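Local atomic coordinates of beta-1,4-galactanase (Thielavia heterothallica, PDB entry 1HJS), a protein that hydrolyses the beta-1,4-galactosidic linkages of type I arabinogalactans as a family 53 glycoside hydrolase with a TIM-barrel fold. Residues A90-P95 with N134-G139; F80-T85 with W107-Y112; V13-E16 with S21-N24; H302-G307 with D312-S317. All blocks are in the same frame, centred on the assembly; numbering follows the deposited sequence.

Contact 1: residues A90-P95 with N134-G139; sequences AHQTMP and NEIRAG. With SO4 (sulfate ion), chain I.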
loop_
_atom_site.group_PDB
_atom_site.type_symbol
_atom_site.label_atom_id
_atom_site.label_comp_id
_atom_site.label_asym_id
_atom_site.label_seq_id
_atom_site.Cartn_x
_atom_site.Cartn_y
_atom_site.Cartn_z
ATOM N N ALA A 90 -2.208 -2.953 14.677
ATOM C CA ALA A 90 -1.974 -3.715 15.900
ATOM C C ALA A 90 -0.504 -4.044 16.113
ATOM O O ALA A 90 -0.146 -4.666 17.115
ATOM C CB ALA A 90 -2.792 -5.008 15.876
ATOM N N HIS A 91 0.345 -3.633 15.173
ATOM C CA HIS A 91 1.780 -3.901 15.273
ATOM C C HIS A 91 2.616 -2.825 14.590
ATOM O O HIS A 91 2.547 -2.661 13.379
ATOM C CB HIS A 91 2.147 -5.240 14.617
ATOM C CG HIS A 91 1.299 -6.394 15.051
ATOM N ND1 HIS A 91 0.016 -6.589 14.590
ATOM C CD2 HIS A 91 1.551 -7.411 15.909
ATOM C CE1 HIS A 91 -0.489 -7.677 15.146
ATOM N NE2 HIS A 91 0.422 -8.194 15.951
ATOM N N GLN A 92 3.404 -2.097 15.370
ATOM C CA GLN A 92 4.293 -1.067 14.831
ATOM C C GLN A 92 5.562 -1.255 15.654
ATOM O O GLN A 92 5.997 -0.371 16.397
ATOM C CB GLN A 92 3.709 0.337 15.038
ATOM C CG GLN A 92 2.435 0.644 14.234
ATOM C CD GLN A 92 2.678 0.810 12.737
ATOM O OE1 GLN A 92 3.733 1.289 12.314
ATOM N NE2 GLN A 92 1.686 0.443 11.932
ATOM N N THR A 93 6.140 -2.442 15.518
ATOM C CA THR A 93 7.327 -2.822 16.264
ATOM C C THR A 93 8.584 -2.070 15.866
ATOM O O THR A 93 8.976 -2.038 14.699
ATOM C CB THR A 93 7.572 -4.332 16.137
ATOM O OG1 THR A 93 6.366 -5.031 16.481
ATOM C CG2 THR A 93 8.685 -4.775 17.078
ATOM N N MET A 94 9.209 -1.470 16.869
ATOM C CA MET A 94 10.427 -0.702 16.695
ATOM C C MET A 94 11.503 -1.532 16.002
ATOM O O MET A 94 11.720 -2.697 16.338
ATOM C CB MET A 94 10.941 -0.266 18.071
ATOM C CG MET A 94 12.112 0.684 18.041
ATOM S SD MET A 94 11.569 2.314 17.563
ATOM C CE MET A 94 10.830 2.888 19.116
ATOM N N PRO A 95 12.178 -0.952 15.001
ATOM C CA PRO A 95 13.229 -1.719 14.326
ATOM C C PRO A 95 14.296 -2.024 15.377
ATOM O O PRO A 95 14.555 -1.199 16.253
ATOM C CB PRO A 95 13.738 -0.746 13.265
ATOM C CG PRO A 95 12.515 0.059 12.932
ATOM C CD PRO A 95 11.903 0.312 14.296
ATOM N N ASN A 134 3.037 2.330 7.262
ATOM C CA ASN A 134 1.998 1.485 6.682
ATOM C C ASN A 134 0.878 1.360 7.707
ATOM O O ASN A 134 1.106 0.880 8.820
ATOM C CB ASN A 134 2.552 0.092 6.357
ATOM C CG ASN A 134 1.530 -0.790 5.648
ATOM O OD1 ASN A 134 1.314 -0.668 4.441
ATOM N ND2 ASN A 134 0.888 -1.672 6.401
ATOM N N GLU A 135 -0.322 1.794 7.327
ATOM C CA GLU A 135 -1.498 1.751 8.203
ATOM C C GLU A 135 -1.162 2.250 9.606
ATOM O O GLU A 135 -1.347 1.534 10.589
ATOM C CB GLU A 135 -2.059 0.326 8.278
ATOM C CG GLU A 135 -2.461 -0.244 6.920
ATOM C CD GLU A 135 -3.272 -1.523 7.032
ATOM O OE1 GLU A 135 -3.145 -2.216 8.060
ATOM O OE2 GLU A 135 -4.026 -1.843 6.088
ATOM N N ILE A 136 -0.691 3.490 9.692
ATOM C CA ILE A 136 -0.301 4.060 10.978
ATOM C C ILE A 136 -1.458 4.692 11.748
ATOM O O ILE A 136 -1.290 5.709 12.426
ATOM C CB ILE A 136 0.832 5.097 10.793
ATOM C CG1 ILE A 136 0.405 6.191 9.809
ATOM C CG2 ILE A 136 2.087 4.397 10.287
ATOM C CD1 ILE A 136 1.432 7.317 9.670
ATOM N N ARG A 137 -2.628 4.063 11.652
ATOM C CA ARG A 137 -3.839 4.535 12.324
ATOM C C ARG A 137 -3.705 4.535 13.849
ATOM O O ARG A 137 -4.396 5.286 14.546
ATOM C CB ARG A 137 -5.015 3.653 11.919
ATOM C CG ARG A 137 -6.358 4.122 12.428
ATOM C CD ARG A 137 -7.277 2.919 12.557
ATOM N NE ARG A 137 -7.099 2.248 13.834
ATOM C CZ ARG A 137 -7.408 0.977 14.070
ATOM N NH1 ARG A 137 -7.905 0.209 13.107
ATOM N NH2 ARG A 137 -7.247 0.483 15.287
ATOM N N ALA A 138 -2.841 3.673 14.371
ATOM C CA ALA A 138 -2.609 3.616 15.810
ATOM C C ALA A 138 -1.188 4.113 16.074
ATOM O O ALA A 138 -0.584 3.813 17.104
ATOM C CB ALA A 138 -2.786 2.188 16.322
ATOM N N GLY A 139 -0.660 4.878 15.121
ATOM C CA GLY A 139 0.679 5.419 15.251
ATOM C C GLY A 139 1.736 4.539 14.611
ATOM O O GLY A 139 1.427 3.647 13.808
HETATM S S SO4 I . -1.457 -9.725 19.235
HETATM O O1 SO4 I . -0.952 -9.542 17.709
HETATM O O2 SO4 I . -2.023 -8.443 19.594
HETATM O O3 SO4 I . -2.324 -10.706 19.312
HETATM O O4 SO4 I . -0.229 -9.919 19.955
HETATM O O HOH W 1 4.490 1.848 9.605
#
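Gln92 reaches the catalytic end of the TIM barrel, where it grips the backbone of the loop after strand 129-132 at Asn134, next to Glu135, the likely proton donor. The Asn-Glu pair at this strand end is the pattern of clan GH-A. The evidence for a directed contact lies in the amide of Gln92. Its chain folds at chi2 (-71°) and swings the amide toward 134-139, where NE2 donates to Asn134 O at 3.2 Å. That bond is fairly straight at the hydrogen (157°) and runs nearly along the C=O axis, with the acceptor close to the amide plane of Gln92. NE2 also donates to Asp88 O, so two backbone carbonyls share its hydrogens. At the oxygen end of the amide, a water donates to Gln92 OE1 at 2.9 Å and accepts from Asn134 N at 2.8 Å. Both polar atoms of the Asn134 backbone are thus tied to one side chain, one directly and one through water, which probably holds the amide against flipping, together with the bond to Asp88 O. The side chain of Asn134 donates to Ala87 O and lies beside the likely nucleophile Glu245, while Glu135 OE2 meets Ser212 OG; Gln92 therefore acts from the second shell, on backbone and not on a carboxylate. Past Glu135 the loop turns back through Gly139 N to Ile136 O at 2.9 Å, and this brings another carbonyl against the bent Gln92 chain: Gly139 O sits 3.2 Å from Gln92 CG.

Contact 2: residues F80-T85 with W107-Y112; sequences FHYSDT and WKLYNY. With NAG (2-acetamido-2-deoxy-beta-D-glucopyranose), chain E; SO4 (sulfate ion), chain F.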
loop_
_atom_site.group_PDB
_atom_site.type_symbol
_atom_site.label_atom_id
_atom_site.label_comp_id
_atom_site.label_asym_id
_atom_site.label_seq_id
_atom_site.Cartn_x
_atom_site.Cartn_y
_atom_site.Cartn_z
ATOM N N PHE A 80 7.297 2.288 3.229
ATOM C CA PHE A 80 8.146 2.088 4.398
ATOM C C PHE A 80 7.293 1.660 5.578
ATOM O O PHE A 80 6.392 2.397 5.984
ATOM C CB PHE A 80 8.862 3.387 4.796
ATOM C CG PHE A 80 10.005 3.763 3.903
ATOM C CD1 PHE A 80 11.109 2.928 3.774
ATOM C CD2 PHE A 80 9.993 4.977 3.218
ATOM C CE1 PHE A 80 12.195 3.296 2.976
ATOM C CE2 PHE A 80 11.079 5.357 2.412
ATOM C CZ PHE A 80 12.178 4.515 2.295
ATOM N N HIS A 81 7.563 0.478 6.125
ATOM C CA HIS A 81 6.822 0.011 7.292
ATOM C C HIS A 81 7.503 0.508 8.568
ATOM O O HIS A 81 6.915 0.466 9.650
ATOM C CB HIS A 81 6.746 -1.523 7.328
ATOM C CG HIS A 81 5.693 -2.099 6.432
ATOM N ND1 HIS A 81 4.932 -3.192 6.789
ATOM C CD2 HIS A 81 5.273 -1.737 5.196
ATOM C CE1 HIS A 81 4.088 -3.476 5.812
ATOM N NE2 HIS A 81 4.275 -2.609 4.833
ATOM N N TYR A 82 8.738 0.988 8.432
ATOM C CA TYR A 82 9.505 1.468 9.578
ATOM C C TYR A 82 9.438 0.451 10.711
ATOM O O TYR A 82 9.114 0.780 11.858
ATOM C CB TYR A 82 8.987 2.830 10.055
ATOM C CG TYR A 82 9.200 3.953 9.053
ATOM C CD1 TYR A 82 10.428 4.113 8.409
ATOM C CD2 TYR A 82 8.191 4.880 8.781
ATOM C CE1 TYR A 82 10.649 5.172 7.524
ATOM C CE2 TYR A 82 8.402 5.945 7.895
ATOM C CZ TYR A 82 9.637 6.081 7.275
ATOM O OH TYR A 82 9.869 7.137 6.424
ATOM N N SER A 83 9.746 -0.792 10.359
ATOM C CA SER A 83 9.754 -1.906 11.290
ATOM C C SER A 83 10.560 -3.004 10.618
ATOM O O SER A 83 10.822 -2.928 9.419
ATOM C CB SER A 83 8.326 -2.399 11.550
ATOM O OG SER A 83 8.327 -3.475 12.475
ATOM N N ASP A 84 10.972 -4.015 11.378
ATOM C CA ASP A 84 11.721 -5.118 10.784
ATOM C C ASP A 84 10.726 -6.151 10.281
ATOM O O ASP A 84 11.108 -7.118 9.624
ATOM C CB ASP A 84 12.642 -5.798 11.799
ATOM C CG ASP A 84 13.767 -4.903 12.268
ATOM O OD1 ASP A 84 14.268 -4.091 11.461
ATOM O OD2 ASP A 84 14.159 -5.033 13.443
ATOM N N THR A 85 9.450 -5.939 10.589
ATOM C CA THR A 85 8.407 -6.874 10.181
ATOM C C THR A 85 7.089 -6.153 9.865
ATOM O O THR A 85 7.036 -4.923 9.858
ATOM C CB THR A 85 8.178 -7.930 11.295
ATOM O OG1 THR A 85 7.334 -8.978 10.807
ATOM C CG2 THR A 85 7.537 -7.286 12.515
ATOM N N TRP A 107 15.516 11.529 14.968
ATOM C CA TRP A 107 16.725 11.682 14.183
ATOM C C TRP A 107 17.059 10.389 13.448
ATOM O O TRP A 107 17.486 10.415 12.292
ATOM C CB TRP A 107 17.882 12.096 15.085
ATOM C CG TRP A 107 18.938 12.843 14.347
ATOM C CD1 TRP A 107 18.831 13.399 13.098
ATOM C CD2 TRP A 107 20.250 13.158 14.815
ATOM N NE1 TRP A 107 19.998 14.041 12.763
ATOM C CE2 TRP A 107 20.888 13.910 13.800
ATOM C CE3 TRP A 107 20.953 12.881 15.995
ATOM C CZ2 TRP A 107 22.195 14.388 13.929
ATOM C CZ3 TRP A 107 22.257 13.359 16.125
ATOM C CH2 TRP A 107 22.861 14.105 15.095
ATOM N N LYS A 108 16.860 9.260 14.123
ATOM C CA LYS A 108 17.127 7.952 13.533
ATOM C C LYS A 108 16.223 7.773 12.318
ATOM O O LYS A 108 16.661 7.321 11.263
ATOM C CB LYS A 108 16.808 6.841 14.537
ATOM C CG LYS A 108 17.707 5.612 14.481
ATOM C CD LYS A 108 18.213 5.265 13.090
ATOM C CE LYS A 108 19.133 4.054 13.157
ATOM N NZ LYS A 108 20.004 3.911 11.957
ATOM N N LEU A 109 14.950 8.117 12.491
ATOM C CA LEU A 109 13.959 7.985 11.432
ATOM C C LEU A 109 14.332 8.844 10.230
ATOM O O LEU A 109 14.200 8.421 9.081
ATOM C CB LEU A 109 12.579 8.381 11.959
ATOM C CG LEU A 109 11.418 8.245 10.974
ATOM C CD1 LEU A 109 11.372 6.826 10.417
ATOM C CD2 LEU A 109 10.119 8.589 11.677
ATOM N N TYR A 110 14.798 10.057 10.503
ATOM C CA TYR A 110 15.210 10.962 9.441
ATOM C C TYR A 110 16.417 10.378 8.710
ATOM O O TYR A 110 16.425 10.307 7.481
ATOM C CB TYR A 110 15.544 12.335 10.030
ATOM C CG TYR A 110 16.210 13.280 9.055
ATOM C CD1 TYR A 110 17.600 13.316 8.937
ATOM C CD2 TYR A 110 15.456 14.140 8.257
ATOM C CE1 TYR A 110 18.228 14.192 8.048
ATOM C CE2 TYR A 110 16.073 15.021 7.362
ATOM C CZ TYR A 110 17.461 15.038 7.268
ATOM O OH TYR A 110 18.086 15.906 6.397
ATOM N N ASN A 111 17.421 9.948 9.471
ATOM C CA ASN A 111 18.632 9.359 8.902
ATOM C C ASN A 111 18.313 8.146 8.042
ATOM O O ASN A 111 18.819 8.014 6.926
ATOM C CB ASN A 111 19.596 8.910 10.003
ATOM C CG ASN A 111 20.220 10.068 10.749
ATOM O OD1 ASN A 111 20.076 11.227 10.359
ATOM N ND2 ASN A 111 20.919 9.740 11.829
ATOM N N TYR A 112 17.491 7.249 8.581
ATOM C CA TYR A 112 17.108 6.034 7.866
ATOM C C TYR A 112 16.406 6.341 6.551
ATOM O O TYR A 112 16.733 5.768 5.512
ATOM C CB TYR A 112 16.182 5.173 8.730
ATOM C CG TYR A 112 15.484 4.073 7.948
ATOM C CD1 TYR A 112 16.137 2.878 7.647
ATOM C CD2 TYR A 112 14.184 4.251 7.472
ATOM C CE1 TYR A 112 15.507 1.880 6.884
ATOM C CE2 TYR A 112 13.548 3.265 6.711
ATOM C CZ TYR A 112 14.214 2.085 6.420
ATOM O OH TYR A 112 13.582 1.114 5.668
HETATM C C1 NAG E . 21.933 10.629 12.358
HETATM C C2 NAG E . 22.413 10.093 13.709
HETATM C C3 NAG E . 23.526 10.983 14.272
HETATM C C4 NAG E . 24.638 11.184 13.238
HETATM C C5 NAG E . 24.043 11.667 11.912
HETATM C C6 NAG E . 25.087 11.776 10.820
HETATM C C7 NAG E . 20.908 8.909 15.177
HETATM C C8 NAG E . 20.002 8.992 16.397
HETATM N N2 NAG E . 21.295 10.059 14.634
HETATM O O3 NAG E . 24.070 10.387 15.439
HETATM O O4 NAG E . 25.570 12.141 13.721
HETATM O O5 NAG E . 23.037 10.740 11.448
HETATM O O6 NAG E . 24.639 12.616 9.770
HETATM O O7 NAG E . 21.251 7.810 14.738
HETATM S S SO4 F . 19.521 0.719 10.562
HETATM O O1 SO4 F . 18.553 1.800 9.839
HETATM O O2 SO4 F . 20.636 1.493 11.075
HETATM O O3 SO4 F . 18.865 0.086 11.499
HETATM O O4 SO4 F . 19.978 -0.090 9.461
HETATM O O HOH W 2 10.938 0.595 6.538
#
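Tyr82 lies as a flat plate in a slot between helix and strand end. Leu109 CD1 presses on one face, 3.5 Å from the ring centroid and only 15° off the normal, a CH-pi contact; Phe80 CB backs the opposite face. With chi1 at -178°, Leu109 extends away from its own N and carries CD1 over the ring. Tyr112 is the second bump: its CE2 comes to the rim of Tyr82 at CE1, 3.6 Å away, neither ring lying over the other. The same Tyr112 turns its edge toward the face of Phe80 in an offset T-shaped pair, centroids 5.7 Å apart and planes at 71°. Beyond the rings, a water lies 2.8 Å from Tyr112 OH and accepts from Tyr82 N at 2.9 Å, while Tyr82 OH pairs with Thr113 OG1. Replacing Tyr112 by an alanine would probably open a gap beside the Phe80 face and at the rim of Tyr82 and leave the water without its helix partner. Strand 75-80, helix 102-122 and parallel strand 129-132 form a beta-alpha-beta crossover of the TIM barrel, and this aromatic cluster packs its helix on the strand end and the loop after it.

Contact 3: residues V13-E16 with S21-N24; sequences VVEE and SYKN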
loop_
_atom_site.group_PDB
_atom_site.type_symbol
_atom_site.label_atom_id
_atom_site.label_comp_id
_atom_site.label_asym_id
_atom_site.label_seq_id
_atom_site.Cartn_x
_atom_site.Cartn_y
_atom_site.Cartn_z
ATOM N N VAL A 13 9.874 -12.023 -5.655
ATOM C CA VAL A 13 11.103 -12.808 -5.544
ATOM C C VAL A 13 10.956 -13.966 -4.558
ATOM O O VAL A 13 11.527 -15.038 -4.754
ATOM C CB VAL A 13 12.307 -11.912 -5.143
ATOM C CG1 VAL A 13 13.480 -12.771 -4.678
ATOM C CG2 VAL A 13 12.732 -11.075 -6.345
ATOM N N VAL A 14 10.186 -13.755 -3.496
ATOM C CA VAL A 14 9.973 -14.818 -2.522
ATOM C C VAL A 14 9.314 -15.998 -3.237
ATOM O O VAL A 14 9.692 -17.153 -3.037
ATOM C CB VAL A 14 9.062 -14.344 -1.360
ATOM C CG1 VAL A 14 8.652 -15.534 -0.494
ATOM C CG2 VAL A 14 9.803 -13.324 -0.506
ATOM N N GLU A 15 8.331 -15.696 -4.083
ATOM C CA GLU A 15 7.621 -16.732 -4.826
ATOM C C GLU A 15 8.466 -17.374 -5.922
ATOM O O GLU A 15 8.411 -18.586 -6.115
ATOM C CB GLU A 15 6.337 -16.159 -5.430
ATOM C CG GLU A 15 5.233 -15.934 -4.407
ATOM C CD GLU A 15 4.649 -17.235 -3.872
ATOM O OE1 GLU A 15 5.420 -18.099 -3.405
ATOM O OE2 GLU A 15 3.409 -17.391 -3.916
ATOM N N GLU A 16 9.244 -16.572 -6.639
ATOM C CA GLU A 16 10.091 -17.123 -7.689
ATOM C C GLU A 16 11.097 -18.080 -7.057
ATOM O O GLU A 16 11.384 -19.142 -7.606
ATOM C CB GLU A 16 10.814 -15.997 -8.437
ATOM C CG GLU A 16 9.857 -15.040 -9.134
ATOM C CD GLU A 16 10.558 -13.877 -9.807
ATOM O OE1 GLU A 16 11.659 -13.495 -9.359
ATOM O OE2 GLU A 16 9.990 -13.328 -10.773
ATOM N N SER A 21 6.500 -20.183 -11.332
ATOM C CA SER A 21 6.790 -19.766 -12.697
ATOM C C SER A 21 5.551 -19.051 -13.204
ATOM O O SER A 21 4.548 -19.689 -13.517
ATOM C CB SER A 21 7.082 -20.983 -13.574
ATOM O OG SER A 21 7.152 -20.604 -14.935
ATOM N N TYR A 22 5.616 -17.726 -13.281
ATOM C CA TYR A 22 4.474 -16.944 -13.724
ATOM C C TYR A 22 4.221 -17.000 -15.218
ATOM O O TYR A 22 5.151 -17.013 -16.027
ATOM C CB TYR A 22 4.630 -15.497 -13.262
ATOM C CG TYR A 22 4.518 -15.355 -11.761
ATOM C CD1 TYR A 22 3.304 -15.589 -11.112
ATOM C CD2 TYR A 22 5.624 -15.008 -10.988
ATOM C CE1 TYR A 22 3.194 -15.478 -9.724
ATOM C CE2 TYR A 22 5.527 -14.896 -9.600
ATOM C CZ TYR A 22 4.307 -15.130 -8.975
ATOM O OH TYR A 22 4.198 -14.996 -7.602
ATOM N N LYS A 23 2.942 -17.025 -15.574
ATOM C CA LYS A 23 2.535 -17.103 -16.965
ATOM C C LYS A 23 1.436 -16.106 -17.264
ATOM O O LYS A 23 0.617 -15.778 -16.393
ATOM C CB LYS A 23 2.047 -18.521 -17.270
ATOM C CG LYS A 23 3.002 -19.596 -16.772
ATOM C CD LYS A 23 2.396 -20.984 -16.874
ATOM C CE LYS A 23 3.313 -22.039 -16.265
ATOM N NZ LYS A 23 3.494 -21.868 -14.796
ATOM N N ASN A 24 1.438 -15.631 -18.505
ATOM C CA ASN A 24 0.437 -14.685 -18.956
ATOM C C ASN A 24 -0.864 -15.440 -19.163
ATOM O O ASN A 24 -0.918 -16.655 -18.984
ATOM C CB ASN A 24 0.868 -14.016 -20.268
ATOM C CG ASN A 24 1.083 -15.012 -21.400
ATOM O OD1 ASN A 24 0.280 -15.925 -21.609
ATOM N ND2 ASN A 24 2.167 -14.826 -22.151
#
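Tyr22 and Glu15 each set CG anti to the carbonyl carbon and beside the backbone N; in Tyr22 (chi1 -68°) this sends the phenol back toward helix 12-17, and in Glu15 a further bend at chi2 (-70°) folds the carboxylate aside, so that its methylene groups and not its oxygens meet the tyrosine. The phenol oxygen does the touching: Tyr22 OH lies 3.3 Å from Glu15 CB, and Glu15 CG is 3.5 Å from the same Tyr22 OH. The two side chains cross at about a right angle, with the carboxylate and ring planes turned 71° apart. Glu16 adds a looser contact at the ring edge, its CG 4.4 Å from Tyr22 CE2. No hydrogen bond joins the two segments, and the polar ends are satisfied elsewhere: Tyr22 OH donates to Ala299 O, Glu15 OE1 pairs with His302 ND1, and Glu16 OE2 forms a salt bridge with Arg68 of helix 59-71. The bond to Ala299 O thus supplies the buried hydroxyl with a polar partner, which lets the Glu15 methylenes pack beside the oxygen without having to satisfy it. The Tyr22 ring further meets Phe316 edge-to-face and packs on Leu32 and Ile35 of helix 32-38. Helix 12-17 follows strand 4-8 and precedes helix 32-38 in the chain, so this is packing within the first beta-alpha connection of the TIM barrel, pressed against the segments that follow its last strand.

Contact 4: residues H302-G307 with D312-S317; sequences HNANLG and DNTMFS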
loop_
_atom_site.group_PDB
_atom_site.type_symbol
_atom_site.label_atom_id
_atom_site.label_comp_id
_atom_site.label_asym_id
_atom_site.label_seq_id
_atom_site.Cartn_x
_atom_site.Cartn_y
_atom_site.Cartn_z
ATOM N N HIS A 302 1.129 -18.785 -2.829
ATOM C CA HIS A 302 1.419 -19.656 -1.694
ATOM C C HIS A 302 0.852 -19.082 -0.394
ATOM O O HIS A 302 1.053 -19.632 0.689
ATOM C CB HIS A 302 2.926 -19.901 -1.559
ATOM C CG HIS A 302 3.463 -20.873 -2.564
ATOM N ND1 HIS A 302 4.367 -20.515 -3.543
ATOM C CD2 HIS A 302 3.202 -22.188 -2.758
ATOM C CE1 HIS A 302 4.638 -21.566 -4.296
ATOM N NE2 HIS A 302 3.944 -22.595 -3.841
ATOM N N ASN A 303 0.140 -17.968 -0.519
ATOM C CA ASN A 303 -0.511 -17.308 0.613
ATOM C C ASN A 303 -1.818 -16.790 0.018
ATOM O O ASN A 303 -2.171 -15.622 0.161
ATOM C CB ASN A 303 0.350 -16.149 1.126
ATOM C CG ASN A 303 -0.290 -15.409 2.296
ATOM O OD1 ASN A 303 -0.885 -16.023 3.184
ATOM N ND2 ASN A 303 -0.159 -14.083 2.305
ATOM N N ALA A 304 -2.522 -17.697 -0.655
ATOM C CA ALA A 304 -3.763 -17.389 -1.359
ATOM C C ALA A 304 -4.809 -16.575 -0.618
ATOM O O ALA A 304 -5.450 -15.709 -1.214
ATOM C CB ALA A 304 -4.390 -18.682 -1.876
ATOM N N ASN A 305 -5.007 -16.855 0.665
ATOM C CA ASN A 305 -6.007 -16.119 1.434
ATOM C C ASN A 305 -5.522 -14.709 1.770
ATOM O O ASN A 305 -6.296 -13.861 2.222
ATOM C CB ASN A 305 -6.357 -16.877 2.717
ATOM C CG ASN A 305 -5.166 -17.044 3.641
ATOM O OD1 ASN A 305 -4.150 -17.631 3.266
ATOM N ND2 ASN A 305 -5.288 -16.529 4.861
ATOM N N LEU A 306 -4.236 -14.469 1.543
ATOM C CA LEU A 306 -3.624 -13.168 1.805
ATOM C C LEU A 306 -3.944 -12.631 3.200
ATOM O O LEU A 306 -4.322 -11.471 3.352
ATOM C CB LEU A 306 -4.066 -12.162 0.738
ATOM C CG LEU A 306 -3.615 -12.501 -0.689
ATOM C CD1 LEU A 306 -4.133 -11.462 -1.676
ATOM C CD2 LEU A 306 -2.089 -12.567 -0.733
ATOM N N GLY A 307 -3.788 -13.487 4.206
ATOM C CA GLY A 307 -4.038 -13.093 5.580
ATOM C C GLY A 307 -5.484 -12.882 5.986
ATOM O O GLY A 307 -5.742 -12.466 7.112
ATOM N N ASP A 312 -9.221 -17.660 -1.131
ATOM C CA ASP A 312 -8.374 -17.203 -2.232
ATOM C C ASP A 312 -8.716 -15.805 -2.730
ATOM O O ASP A 312 -9.826 -15.561 -3.209
ATOM C CB ASP A 312 -8.476 -18.190 -3.401
ATOM C CG ASP A 312 -7.325 -18.060 -4.386
ATOM O OD1 ASP A 312 -6.717 -16.971 -4.469
ATOM O OD2 ASP A 312 -7.038 -19.056 -5.091
ATOM N N ASN A 313 -7.749 -14.898 -2.623
ATOM C CA ASN A 313 -7.916 -13.517 -3.072
ATOM C C ASN A 313 -6.934 -13.175 -4.183
ATOM O O ASN A 313 -6.849 -12.023 -4.602
ATOM C CB ASN A 313 -7.686 -12.537 -1.918
ATOM C CG ASN A 313 -8.800 -12.557 -0.913
ATOM O OD1 ASN A 313 -9.972 -12.448 -1.272
ATOM N ND2 ASN A 313 -8.447 -12.686 0.359
ATOM N N THR A 314 -6.187 -14.166 -4.654
ATOM C CA THR A 314 -5.206 -13.924 -5.705
ATOM C C THR A 314 -5.864 -13.755 -7.071
ATOM O O THR A 314 -7.060 -14.013 -7.239
ATOM C CB THR A 314 -4.169 -15.069 -5.782
ATOM O OG1 THR A 314 -4.819 -16.289 -6.164
ATOM C CG2 THR A 314 -3.490 -15.259 -4.434
ATOM N N MET A 315 -5.072 -13.303 -8.040
ATOM C CA MET A 315 -5.548 -13.102 -9.402
ATOM C C MET A 315 -4.744 -13.977 -10.363
ATOM O O MET A 315 -4.661 -13.695 -11.558
ATOM C CB MET A 315 -5.417 -11.625 -9.789
ATOM C CG MET A 315 -6.238 -10.689 -8.897
ATOM S SD MET A 315 -6.116 -8.952 -9.376
ATOM C CE MET A 315 -7.315 -8.891 -10.716
ATOM N N PHE A 316 -4.146 -15.032 -9.816
ATOM C CA PHE A 316 -3.348 -15.986 -10.584
ATOM C C PHE A 316 -3.742 -17.398 -10.161
ATOM O O PHE A 316 -4.136 -17.618 -9.015
ATOM C CB PHE A 316 -1.851 -15.794 -10.309
ATOM C CG PHE A 316 -1.243 -14.618 -11.018
ATOM C CD1 PHE A 316 -1.540 -13.317 -10.628
ATOM C CD2 PHE A 316 -0.377 -14.816 -12.090
ATOM C CE1 PHE A 316 -0.985 -12.227 -11.292
ATOM C CE2 PHE A 316 0.186 -13.734 -12.764
ATOM C CZ PHE A 316 -0.118 -12.433 -12.365
ATOM N N SER A 317 -3.631 -18.354 -11.080
ATOM C CA SER A 317 -3.967 -19.741 -10.762
ATOM C C SER A 317 -2.887 -20.288 -9.839
ATOM O O SER A 317 -1.840 -19.666 -9.664
ATOM C CB SER A 317 -4.011 -20.596 -12.032
ATOM O OG SER A 317 -2.709 -20.803 -12.539
#
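The carboxylate of Asp312 carries Ala304 CB over one face, 3.9 Å from Asp312 CG. Its OD1 turns to Thr314: Thr314 N approaches Asp312 OD1 almost head-on, in line with its bond to CG, at 2.9 Å, and Thr314 OG1 donates to the syn lone pair of the same oxygen at 2.6 Å. The first of these bonds defines an Asx turn. From the flat amide of Asn313, ND2 gives Asn305 O a bent bond of 3.1 Å (136° at the hydrogen), from above the carbonyl plane; Ser308 OG also bonds to Asn305 O. Alongside, Asn313 N donates to Ala304 O at 2.8 Å in an almost straight bond (170°), and Asp312 CA makes a CA-H...O contact with the same oxygen. These carbonyls belong to the type I turn 303-306, whose Leu306 lays CD1 against Asn313 CB at 3.7 Å, while Thr314 CG2 packs on Ala304 CA at 3.8 Å. With an alanine in place of Asp312, the N-H and hydroxyl of Thr314 would probably lose their shared acceptor, and with it the Asx turn, leaving Thr314 freer to turn. Cys310, disulfide-bonded to Cys252, lies in the short link between the segments. Chemically, two successive turn carbonyls are gripped by the main-chain and side-chain N-H groups of one residue, Asn313, which probably sets how the turn lies against 312-314.

Overall arrangement
All four contacts lie in the loops and helices around one eight-stranded parallel barrel and fall into two groups. Contact 3 comes first along the chain, in the connection between strand 4-8 and helix 32-38; contacts 1 and 2 interleave, both using the loop from strand 75-80 to helix 102-122; contact 4 follows the last strand, 290-296. Contacts 1 and 2, centres 11 Å apart, share a hydrogen bond between Thr93 O and Ser83 OG (2.7 Å). Contacts 3 and 4, centres 13 Å apart, share one between Glu15 OE1 and His302 ND1 (2.6 Å), bringing the first and last parts of the chain together. Between the groups, centres are about 24 to 30 Å apart. Only contact 1 holds a residue assigned to catalysis, probably the proton donor.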